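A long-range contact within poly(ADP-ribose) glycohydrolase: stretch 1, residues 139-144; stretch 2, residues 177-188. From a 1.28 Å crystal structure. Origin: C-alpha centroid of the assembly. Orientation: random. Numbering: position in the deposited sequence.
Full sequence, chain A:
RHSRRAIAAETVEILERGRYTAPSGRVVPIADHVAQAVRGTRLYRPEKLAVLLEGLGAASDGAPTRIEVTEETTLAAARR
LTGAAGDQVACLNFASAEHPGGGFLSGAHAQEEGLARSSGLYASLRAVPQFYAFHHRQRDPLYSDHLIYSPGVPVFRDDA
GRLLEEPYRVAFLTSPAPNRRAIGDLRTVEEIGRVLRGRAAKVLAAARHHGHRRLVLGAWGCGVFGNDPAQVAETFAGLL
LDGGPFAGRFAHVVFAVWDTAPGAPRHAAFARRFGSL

Stretch 1 139-144: RDPLYS
Stretch 2, residues 177-188: APNRRAIGDLRT

A tight turn packs against a short helix and the residues that flank it, held by two hydrogen bonds to Asn-179 and a small apolar cluster around Ile-183. The contact buries 416 Å², both sides summed.

Stretch 1 has no regular helix or strand. Arg-139 leaves a preceding helix with positive phi (49/52). Asp-140 (-137/125) then opens a type I beta turn through Pro-141 (-72/-4) and Leu-142 (-72/-20) to Tyr-143 (58/-143). Tyr-143 N donates to Asp-140 O at 2.8 Å. Asp-140, chi1 t, also accepts from the turn: Leu-142 N to Asp-140 OD2 is 2.9 Å. Proline suits its place, since its fixed phi fits the turn.

In stretch 2, Ala-177 (-67/156) and Pro-178 (-59/143) are extended. Asn-179 (-85/82) is the N-cap of helix 180-183. Its OD1 accepts from Ala-182 N at 3.1 Å. Ile-183 N donates to Asn-179 O at 3.1 Å. Gly-184 leaves the helix with positive phi (61/-138), which favours glycine.

The CA atoms of Leu-142 and Pro-178 lie 4.3 Å apart, those of Pro-141 and Asn-179 5.1 Å. The chains run locally antiparallel here. Asn-179 N donates to Pro-141 O at 2.8 Å, nearly straight at 166°. The CA-to-CB bond of Asn-179 points toward stretch 1; chi1 is t and chi2 -28°. Its ND2 donates to Tyr-143 OH at 3.1 Å while its OD1 caps the helix. One amide thus serves both helix and turn. The CA-to-CB bond of Tyr-143 points toward stretch 2; chi1 is m and chi2 -48°. Ala-177 O lies at its ring edge, 3.3 Å from Tyr-143 CD2.

The apolar part sets Pro-141 and Leu-142 against Pro-178, Ala-182 and Ile-183. Pro-141, ring pucker C-gamma endo, places CB 3.8 Å from Ala-182 CB and CG 3.6 Å from Ile-183 CG1. The CA-to-CB bond of Leu-142 points away, but chi1 m and chi2 t bring its end back. Leu-142 CD2 lies 3.7 Å from Ile-183 CD1 and 4.0 Å from Pro-178 CB. Ile-183, chi1 m and chi2 t, is buried.

Arg-187 (-124/149) comes after Asp-185 (-97/20) and Leu-186 (-94/4). Its CA-to-CB bond points toward stretch 1, with chi1 m, chi2 m, chi3 t and chi4 -175°. Leu-142 CD1 sits over one guanidinium face, 3.5 Å from Arg-187 NE. Asp-140 OD1 is near the guanidinium edge, 4.1 Å from Arg-187 NH2, beyond a salt bridge.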

# COMPACT_ATOMS: atom_id res chain seq x y z
N ARG A 139 -1.43 -7.03 -20.54
CA ARG A 139 -2.72 -7.71 -20.50
C ARG A 139 -2.61 -9.12 -19.93
O ARG A 139 -3.05 -10.09 -20.55
CB ARG A 139 -3.33 -7.76 -21.92
CG ARG A 139 -3.93 -6.42 -22.39
CD ARG A 139 -4.39 -6.47 -23.86
NE ARG A 139 -5.36 -7.53 -24.09
CZ ARG A 139 -6.68 -7.38 -24.07
NH1 ARG A 139 -7.22 -6.18 -23.86
NH2 ARG A 139 -7.47 -8.44 -24.27
N ASP A 140 -2.01 -9.24 -18.77
CA ASP A 140 -1.97 -10.51 -18.07
C ASP A 140 -2.25 -10.27 -16.62
O ASP A 140 -1.56 -9.47 -15.98
CB ASP A 140 -0.60 -11.14 -18.21
CG ASP A 140 -0.59 -12.57 -17.75
OD1 ASP A 140 -0.27 -13.47 -18.56
OD2 ASP A 140 -0.95 -12.82 -16.61
N PRO A 141 -3.24 -10.96 -16.05
CA PRO A 141 -3.66 -10.66 -14.68
C PRO A 141 -2.68 -11.10 -13.59
O PRO A 141 -2.90 -10.77 -12.42
CB PRO A 141 -4.99 -11.38 -14.55
CG PRO A 141 -4.92 -12.50 -15.57
CD PRO A 141 -4.17 -11.89 -16.71
N LEU A 142 -1.58 -11.77 -13.95
CA LEU A 142 -0.52 -11.97 -12.98
C LEU A 142 0.21 -10.66 -12.74
O LEU A 142 0.90 -10.53 -11.74
CB LEU A 142 0.49 -13.02 -13.45
CG LEU A 142 0.05 -14.49 -13.34
CD1 LEU A 142 1.03 -15.38 -14.08
CD2 LEU A 142 -0.04 -14.93 -11.88
N TYR A 143 0.07 -9.70 -13.66
CA TYR A 143 0.76 -8.40 -13.60
C TYR A 143 2.27 -8.63 -13.55
O TYR A 143 2.78 -9.53 -14.24
CB TYR A 143 0.23 -7.52 -12.46
CG TYR A 143 -1.26 -7.35 -12.49
CD1 TYR A 143 -1.93 -7.02 -13.65
CD2 TYR A 143 -2.01 -7.51 -11.34
CE1 TYR A 143 -3.30 -6.85 -13.66
CE2 TYR A 143 -3.36 -7.34 -11.33
CZ TYR A 143 -4.01 -7.03 -12.47
OH TYR A 143 -5.36 -6.84 -12.44
N SER A 144 3.02 -7.85 -12.80
CA SER A 144 4.47 -7.96 -12.80
C SER A 144 4.99 -7.48 -11.44
O SER A 144 4.25 -6.90 -10.66
CB SER A 144 5.08 -7.09 -13.90
OG SER A 144 5.03 -5.71 -13.54
N ALA A 177 -0.91 -7.15 -6.34
CA ALA A 177 -0.97 -8.60 -6.18
C ALA A 177 -1.52 -9.17 -7.49
O ALA A 177 -2.25 -8.49 -8.22
CB ALA A 177 -1.88 -8.99 -5.02
N PRO A 178 -1.22 -10.44 -7.79
CA PRO A 178 -1.85 -11.06 -8.96
C PRO A 178 -3.37 -11.03 -8.80
O PRO A 178 -3.91 -11.21 -7.70
CB PRO A 178 -1.30 -12.48 -8.93
CG PRO A 178 -0.85 -12.72 -7.54
CD PRO A 178 -0.35 -11.38 -7.06
N ASN A 179 -4.07 -10.83 -9.89
CA ASN A 179 -5.51 -10.82 -9.90
C ASN A 179 -6.02 -12.26 -10.03
O ASN A 179 -6.36 -12.75 -11.12
CB ASN A 179 -6.01 -9.96 -11.06
CG ASN A 179 -7.47 -9.60 -10.94
OD1 ASN A 179 -8.26 -10.33 -10.35
ND2 ASN A 179 -7.83 -8.44 -11.46
N ARG A 180 -6.06 -12.93 -8.89
CA ARG A 180 -6.48 -14.33 -8.86
C ARG A 180 -7.92 -14.50 -9.30
O ARG A 180 -8.29 -15.54 -9.87
CB ARG A 180 -6.26 -14.91 -7.46
CG ARG A 180 -6.47 -16.42 -7.44
CD ARG A 180 -6.23 -17.05 -6.11
NE ARG A 180 -6.54 -18.48 -6.17
CZ ARG A 180 -5.68 -19.43 -6.54
NH1 ARG A 180 -4.44 -19.11 -6.86
NH2 ARG A 180 -6.05 -20.70 -6.57
N ARG A 181 -8.75 -13.51 -9.05
CA ARG A 181 -10.13 -13.57 -9.46
C ARG A 181 -10.23 -13.69 -10.98
O ARG A 181 -11.01 -14.48 -11.51
CB ARG A 181 -10.87 -12.35 -8.95
CG ARG A 181 -12.35 -12.37 -9.18
CD ARG A 181 -13.03 -11.15 -8.56
NE ARG A 181 -12.76 -11.04 -7.13
CZ ARG A 181 -13.53 -11.56 -6.17
NH1 ARG A 181 -14.62 -12.24 -6.47
NH2 ARG A 181 -13.19 -11.40 -4.90
N ALA A 182 -9.39 -12.94 -11.68
CA ALA A 182 -9.39 -12.98 -13.13
C ALA A 182 -8.75 -14.24 -13.73
O ALA A 182 -9.12 -14.69 -14.81
CB ALA A 182 -8.71 -11.74 -13.66
N ILE A 183 -7.78 -14.79 -13.01
CA ILE A 183 -7.09 -16.01 -13.42
C ILE A 183 -7.95 -17.25 -13.23
O ILE A 183 -7.87 -18.19 -14.02
CB ILE A 183 -5.80 -16.14 -12.60
CG1 ILE A 183 -4.79 -15.09 -13.07
CG2 ILE A 183 -5.23 -17.54 -12.73
CD1 ILE A 183 -3.72 -14.79 -12.08
N GLY A 184 -8.75 -17.27 -12.18
CA GLY A 184 -9.52 -18.46 -11.86
C GLY A 184 -8.57 -19.61 -11.58
O GLY A 184 -7.56 -19.45 -10.92
N ASP A 185 -8.90 -20.79 -12.08
CA ASP A 185 -8.10 -21.98 -11.80
C ASP A 185 -7.10 -22.27 -12.91
O ASP A 185 -6.55 -23.36 -12.99
CB ASP A 185 -8.98 -23.21 -11.57
CG ASP A 185 -9.61 -23.72 -12.84
OD1 ASP A 185 -9.57 -23.00 -13.86
OD2 ASP A 185 -10.15 -24.84 -12.81
N LEU A 186 -6.79 -21.26 -13.72
CA LEU A 186 -5.94 -21.53 -14.88
C LEU A 186 -4.46 -21.25 -14.55
O LEU A 186 -3.61 -21.37 -15.43
CB LEU A 186 -6.41 -20.71 -16.09
CG LEU A 186 -7.80 -21.12 -16.59
CD1 LEU A 186 -8.23 -20.27 -17.76
CD2 LEU A 186 -7.80 -22.56 -16.98
N ARG A 187 -4.17 -20.91 -13.29
CA ARG A 187 -2.83 -21.09 -12.73
C ARG A 187 -3.00 -21.95 -11.47
O ARG A 187 -4.02 -21.86 -10.80
CB ARG A 187 -2.16 -19.77 -12.36
CG ARG A 187 -2.02 -18.77 -13.49
CD ARG A 187 -0.90 -19.15 -14.39
NE ARG A 187 -0.66 -18.13 -15.41
CZ ARG A 187 0.21 -18.25 -16.40
NH1 ARG A 187 0.94 -19.35 -16.52
NH2 ARG A 187 0.35 -17.27 -17.28
N THR A 188 -2.01 -22.76 -11.13
CA THR A 188 -2.12 -23.63 -9.96
C THR A 188 -1.89 -22.80 -8.68
O THR A 188 -1.33 -21.70 -8.71
CB THR A 188 -1.07 -24.73 -9.98
OG1 THR A 188 0.22 -24.11 -9.95
CG2 THR A 188 -1.20 -25.62 -11.25